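Local coordinates for penicillin-binding protein PbpB (Mycobacterium tuberculosis, PDB 6KGU) that builds cross-linked peptidoglycan from lipid intermediates for the cell wall and is a target of beta-lactam antibiotics such as aztreonam, at residues 284-296 against 306-320. Sequence-based numbering, arbitrary orientation.
Sequences LSSPDEVLQVPGS and DAWEHGVMPYTTTGV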
loop_
_atom_site.group_PDB
_atom_site.type_symbol
_atom_site.label_atom_id
_atom_site.label_comp_id
_atom_site.label_asym_id
_atom_site.label_seq_id
_atom_site.Cartn_x
_atom_site.Cartn_y
_atom_site.Cartn_z
ATOM N N LEU A 284 26.123 8.596 4.765
ATOM C CA LEU A 284 26.593 9.337 3.603
ATOM C C LEU A 284 26.013 10.735 3.525
ATOM O O LEU A 284 26.446 11.530 2.677
ATOM C CB LEU A 284 26.242 8.565 2.327
ATOM C CG LEU A 284 26.889 7.176 2.322
ATOM C CD1 LEU A 284 26.267 6.266 1.263
ATOM C CD2 LEU A 284 28.404 7.302 2.095
ATOM N N SER A 285 25.036 11.043 4.372
ATOM C CA SER A 285 24.428 12.359 4.434
ATOM C C SER A 285 23.650 12.438 5.739
ATOM O O SER A 285 23.539 11.458 6.476
ATOM C CB SER A 285 23.504 12.609 3.231
ATOM O OG SER A 285 23.065 13.956 3.206
ATOM N N SER A 286 23.096 13.610 6.004
ATOM C CA SER A 286 22.254 13.858 7.163
ATOM C C SER A 286 21.127 14.774 6.724
ATOM O O SER A 286 21.225 15.424 5.678
ATOM C CB SER A 286 23.053 14.509 8.301
ATOM O OG SER A 286 23.334 15.859 7.967
ATOM N N PRO A 287 20.052 14.878 7.519
ATOM C CA PRO A 287 18.888 15.647 7.052
ATOM C C PRO A 287 19.188 17.100 6.759
ATOM O O PRO A 287 18.593 17.667 5.835
ATOM C CB PRO A 287 17.884 15.519 8.212
ATOM C CG PRO A 287 18.261 14.255 8.890
ATOM C CD PRO A 287 19.766 14.157 8.773
ATOM N N ASP A 288 20.094 17.722 7.510
ATOM C CA ASP A 288 20.352 19.143 7.384
ATOM C C ASP A 288 21.569 19.460 6.513
ATOM O O ASP A 288 21.952 20.628 6.421
ATOM C CB ASP A 288 20.523 19.758 8.772
ATOM C CG ASP A 288 21.786 19.284 9.452
ATOM O OD1 ASP A 288 22.114 18.078 9.312
ATOM O OD2 ASP A 288 22.458 20.111 10.113
ATOM N N GLU A 289 22.180 18.466 5.863
ATOM C CA GLU A 289 23.264 18.774 4.936
ATOM C C GLU A 289 22.742 19.676 3.815
ATOM O O GLU A 289 21.749 19.348 3.159
ATOM C CB GLU A 289 23.873 17.494 4.344
ATOM C CG GLU A 289 24.984 17.809 3.314
ATOM C CD GLU A 289 25.604 16.584 2.632
ATOM O OE1 GLU A 289 25.309 15.438 3.029
ATOM O OE2 GLU A 289 26.378 16.781 1.670
ATOM N N VAL A 290 23.382 20.824 3.631
ATOM C CA VAL A 290 23.087 21.722 2.514
ATOM C C VAL A 290 23.751 21.171 1.253
ATOM O O VAL A 290 24.978 21.059 1.186
ATOM C CB VAL A 290 23.572 23.149 2.814
ATOM C CG1 VAL A 290 23.266 24.089 1.629
ATOM C CG2 VAL A 290 22.925 23.658 4.129
ATOM N N LEU A 291 22.942 20.824 0.253
ATOM C CA LEU A 291 23.444 20.344 -1.021
ATOM C C LEU A 291 23.437 21.474 -2.052
ATOM O O LEU A 291 22.985 22.583 -1.787
ATOM C CB LEU A 291 22.606 19.163 -1.496
ATOM C CG LEU A 291 22.436 18.087 -0.426
ATOM C CD1 LEU A 291 21.246 17.200 -0.763
ATOM C CD2 LEU A 291 23.707 17.264 -0.301
ATOM N N GLN A 292 23.958 21.178 -3.241
ATOM C CA GLN A 292 23.902 22.074 -4.392
ATOM C C GLN A 292 23.299 21.274 -5.539
ATOM O O GLN A 292 23.952 20.379 -6.085
ATOM C CB GLN A 292 25.290 22.605 -4.763
ATOM C CG GLN A 292 26.024 23.343 -3.625
ATOM C CD GLN A 292 25.194 24.489 -3.050
ATOM O OE1 GLN A 292 24.560 25.243 -3.782
ATOM N NE2 GLN A 292 25.185 24.606 -1.722
ATOM N N VAL A 293 22.058 21.582 -5.902
ATOM C CA VAL A 293 21.306 20.702 -6.790
ATOM C C VAL A 293 21.030 21.446 -8.098
ATOM O O VAL A 293 20.238 22.398 -8.116
ATOM C CB VAL A 293 20.010 20.222 -6.122
ATOM C CG1 VAL A 293 19.280 19.187 -6.996
ATOM C CG2 VAL A 293 20.336 19.643 -4.721
ATOM N N PRO A 294 21.661 21.061 -9.203
ATOM C CA PRO A 294 21.346 21.677 -10.500
ATOM C C PRO A 294 20.001 21.209 -11.029
ATOM O O PRO A 294 19.407 20.240 -10.554
ATOM C CB PRO A 294 22.480 21.198 -11.413
ATOM C CG PRO A 294 22.955 19.921 -10.781
ATOM C CD PRO A 294 22.799 20.126 -9.289
ATOM N N GLY A 295 19.539 21.897 -12.075
ATOM C CA GLY A 295 18.247 21.575 -12.659
ATOM C C GLY A 295 18.248 20.289 -13.450
ATOM O O GLY A 295 17.183 19.704 -13.674
ATOM N N SER A 296 19.416 19.838 -13.889
ATOM C CA SER A 296 19.489 18.600 -14.643
ATOM C C SER A 296 20.909 18.093 -14.554
ATOM O O SER A 296 21.835 18.856 -14.284
ATOM C CB SER A 296 19.069 18.796 -16.108
ATOM O OG SER A 296 19.747 19.894 -16.680
ATOM N N ASP A 306 14.701 17.872 -13.149
ATOM C CA ASP A 306 13.670 17.986 -12.131
ATOM C C ASP A 306 12.346 18.424 -12.762
ATOM O O ASP A 306 12.295 18.899 -13.895
ATOM C CB ASP A 306 14.121 18.952 -11.040
ATOM C CG ASP A 306 15.071 18.289 -10.028
ATOM O OD1 ASP A 306 15.207 17.045 -10.055
ATOM O OD2 ASP A 306 15.656 19.005 -9.198
ATOM N N ALA A 307 11.257 18.235 -12.028
ATOM C CA ALA A 307 9.940 18.544 -12.576
ATOM C C ALA A 307 9.645 20.039 -12.622
ATOM O O ALA A 307 8.537 20.427 -13.015
ATOM C CB ALA A 307 8.850 17.837 -11.773
ATOM N N TRP A 308 10.586 20.882 -12.203
ATOM C CA TRP A 308 10.453 22.325 -12.325
ATOM C C TRP A 308 11.801 22.852 -12.788
ATOM O O TRP A 308 12.837 22.245 -12.519
ATOM C CB TRP A 308 9.996 23.000 -11.005
ATOM C CG TRP A 308 10.937 22.840 -9.821
ATOM C CD1 TRP A 308 11.734 23.813 -9.271
ATOM C CD2 TRP A 308 11.150 21.656 -9.034
ATOM N NE1 TRP A 308 12.443 23.300 -8.208
ATOM C CE2 TRP A 308 12.105 21.980 -8.041
ATOM C CE3 TRP A 308 10.634 20.350 -9.078
ATOM C CZ2 TRP A 308 12.560 21.041 -7.097
ATOM C CZ3 TRP A 308 11.085 19.414 -8.134
ATOM C CH2 TRP A 308 12.036 19.772 -7.155
ATOM N N GLU A 309 11.785 23.951 -13.531
ATOM C CA GLU A 309 13.036 24.501 -14.031
ATOM C C GLU A 309 13.715 25.268 -12.900
ATOM O O GLU A 309 13.064 26.040 -12.189
ATOM C CB GLU A 309 12.785 25.397 -15.253
ATOM C CG GLU A 309 13.922 25.384 -16.307
ATOM C CD GLU A 309 14.044 24.065 -17.068
ATOM O OE1 GLU A 309 13.030 23.342 -17.157
ATOM O OE2 GLU A 309 15.146 23.753 -17.591
ATOM N N HIS A 310 15.010 25.020 -12.697
ATOM C CA HIS A 310 15.725 25.733 -11.643
ATOM C C HIS A 310 17.220 25.629 -11.888
ATOM O O HIS A 310 17.696 24.681 -12.518
ATOM C CB HIS A 310 15.359 25.228 -10.224
ATOM C CG HIS A 310 15.815 23.829 -9.897
ATOM N ND1 HIS A 310 17.107 23.530 -9.512
ATOM C CD2 HIS A 310 15.127 22.662 -9.820
ATOM C CE1 HIS A 310 17.203 22.238 -9.248
ATOM N NE2 HIS A 310 16.015 21.686 -9.427
ATOM N N GLY A 311 17.948 26.644 -11.418
ATOM C CA GLY A 311 19.396 26.602 -11.405
ATOM C C GLY A 311 19.880 25.830 -10.195
ATOM O O GLY A 311 19.120 25.113 -9.541
ATOM N N VAL A 312 21.164 25.995 -9.878
ATOM C CA VAL A 312 21.701 25.337 -8.692
ATOM C C VAL A 312 20.986 25.869 -7.461
ATOM O O VAL A 312 21.011 27.074 -7.181
ATOM C CB VAL A 312 23.211 25.529 -8.602
ATOM C CG1 VAL A 312 23.721 24.946 -7.286
ATOM C CG2 VAL A 312 23.878 24.836 -9.775
ATOM N N MET A 313 20.325 24.979 -6.732
ATOM C CA MET A 313 19.572 25.320 -5.535
ATOM C C MET A 313 20.203 24.707 -4.291
ATOM O O MET A 313 20.584 23.530 -4.302
ATOM C CB MET A 313 18.126 24.832 -5.646
ATOM C CG MET A 313 17.264 25.639 -6.611
ATOM S SD MET A 313 16.861 27.258 -5.927
ATOM C CE MET A 313 18.152 28.253 -6.596
ATOM N N PRO A 314 20.290 25.488 -3.176
ATOM C CA PRO A 314 20.786 24.957 -1.891
ATOM C C PRO A 314 19.718 24.165 -1.138
ATOM O O PRO A 314 19.346 24.491 -0.008
ATOM C CB PRO A 314 21.197 26.237 -1.152
ATOM C CG PRO A 314 20.167 27.264 -1.636
ATOM C CD PRO A 314 19.878 26.900 -3.081
ATOM N N TYR A 315 19.186 23.121 -1.782
ATOM C CA TYR A 315 18.284 22.216 -1.084
ATOM C C TYR A 315 19.059 21.456 -0.015
ATOM O O TYR A 315 20.188 21.020 -0.238
ATOM C CB TYR A 315 17.637 21.220 -2.057
ATOM C CG TYR A 315 16.809 21.861 -3.157
ATOM C CD1 TYR A 315 16.023 22.981 -2.903
ATOM C CD2 TYR A 315 16.824 21.348 -4.449
ATOM C CE1 TYR A 315 15.275 23.573 -3.917
ATOM C CE2 TYR A 315 16.085 21.936 -5.463
ATOM C CZ TYR A 315 15.317 23.045 -5.193
ATOM O OH TYR A 315 14.585 23.626 -6.205
ATOM N N THR A 316 18.455 21.306 1.152
ATOM C CA THR A 316 18.982 20.336 2.093
ATOM C C THR A 316 18.629 18.930 1.622
ATOM O O THR A 316 17.805 18.733 0.728
ATOM C CB THR A 316 18.418 20.549 3.496
ATOM O OG1 THR A 316 16.990 20.429 3.450
ATOM C CG2 THR A 316 18.829 21.927 4.057
ATOM N N THR A 317 19.264 17.938 2.245
ATOM C CA THR A 317 18.853 16.556 2.031
ATOM C C THR A 317 17.365 16.390 2.325
ATOM O O THR A 317 16.621 15.786 1.542
ATOM C CB THR A 317 19.714 15.644 2.902
ATOM O OG1 THR A 317 21.058 15.686 2.407
ATOM C CG2 THR A 317 19.207 14.222 2.891
ATOM N N THR A 318 16.911 16.955 3.445
ATOM C CA THR A 318 15.475 16.980 3.740
ATOM C C THR A 318 14.678 17.572 2.582
ATOM O O THR A 318 13.698 16.974 2.118
ATOM C CB THR A 318 15.245 17.757 5.039
ATOM O OG1 THR A 318 15.760 16.981 6.129
ATOM C CG2 THR A 318 13.756 18.038 5.284
ATOM N N GLY A 319 15.121 18.718 2.059
ATOM C CA GLY A 319 14.417 19.344 0.957
ATOM C C GLY A 319 14.426 18.541 -0.330
ATOM O O GLY A 319 13.496 18.646 -1.132
ATOM N N VAL A 320 15.478 17.758 -0.566
ATOM C CA VAL A 320 15.525 16.934 -1.770
ATOM C C VAL A 320 14.337 15.986 -1.802
ATOM O O VAL A 320 13.658 15.841 -2.825
ATOM C CB VAL A 320 16.857 16.167 -1.850
ATOM C CG1 VAL A 320 16.717 14.959 -2.796
ATOM C CG2 VAL A 320 17.969 17.096 -2.313
#
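The ring of His-310 is wedged between Gly-295, whose CA packs over one face in a CH-pi contact 3.9 Å from the ring centroid, and the hydroxyl of Tyr-315, centred over the opposite face. Two nearly straight in-plane bonds fix its rotation: ND1 to Gly-311 O, and NE2 to Asp-306 OD2 on the anti lone pair. The Val-293 and Tyr-315 side chains cross at about a right angle, Val-293 CB lying 3.8 Å from Tyr-315 CD2. Val-293 and Met-313 form one antiparallel hydrogen-bonded pair. Leu-291, CG anti to its carbonyl carbon (chi1 -50°), brings CD1 near Thr-317 OG1 and 3.6 Å from Val-320 CG2. Thr-317 OG1 donates to Ser-285 OG (2.8 Å), which donates to Glu-289 OE1 from above the carboxylate plane; Glu-289 OE2 salt-bridges Arg-335. Pro-287 O takes two bonds from Thr-318: N lies on a lone pair in the carbonyl plane, OG1 (2.9 Å) above it. Thr-316 OG1 caps the helix, accepting from Gly-319 N, and also bonds Val-558 O. Ala-307 touches the bound aztreonam. Thus 284-296, leading from helix 272-281 to strand 296-299, lies against 306-320, leading from strand 302-305 into helix 317-323, with helices 326-336 and 436-445 alongside.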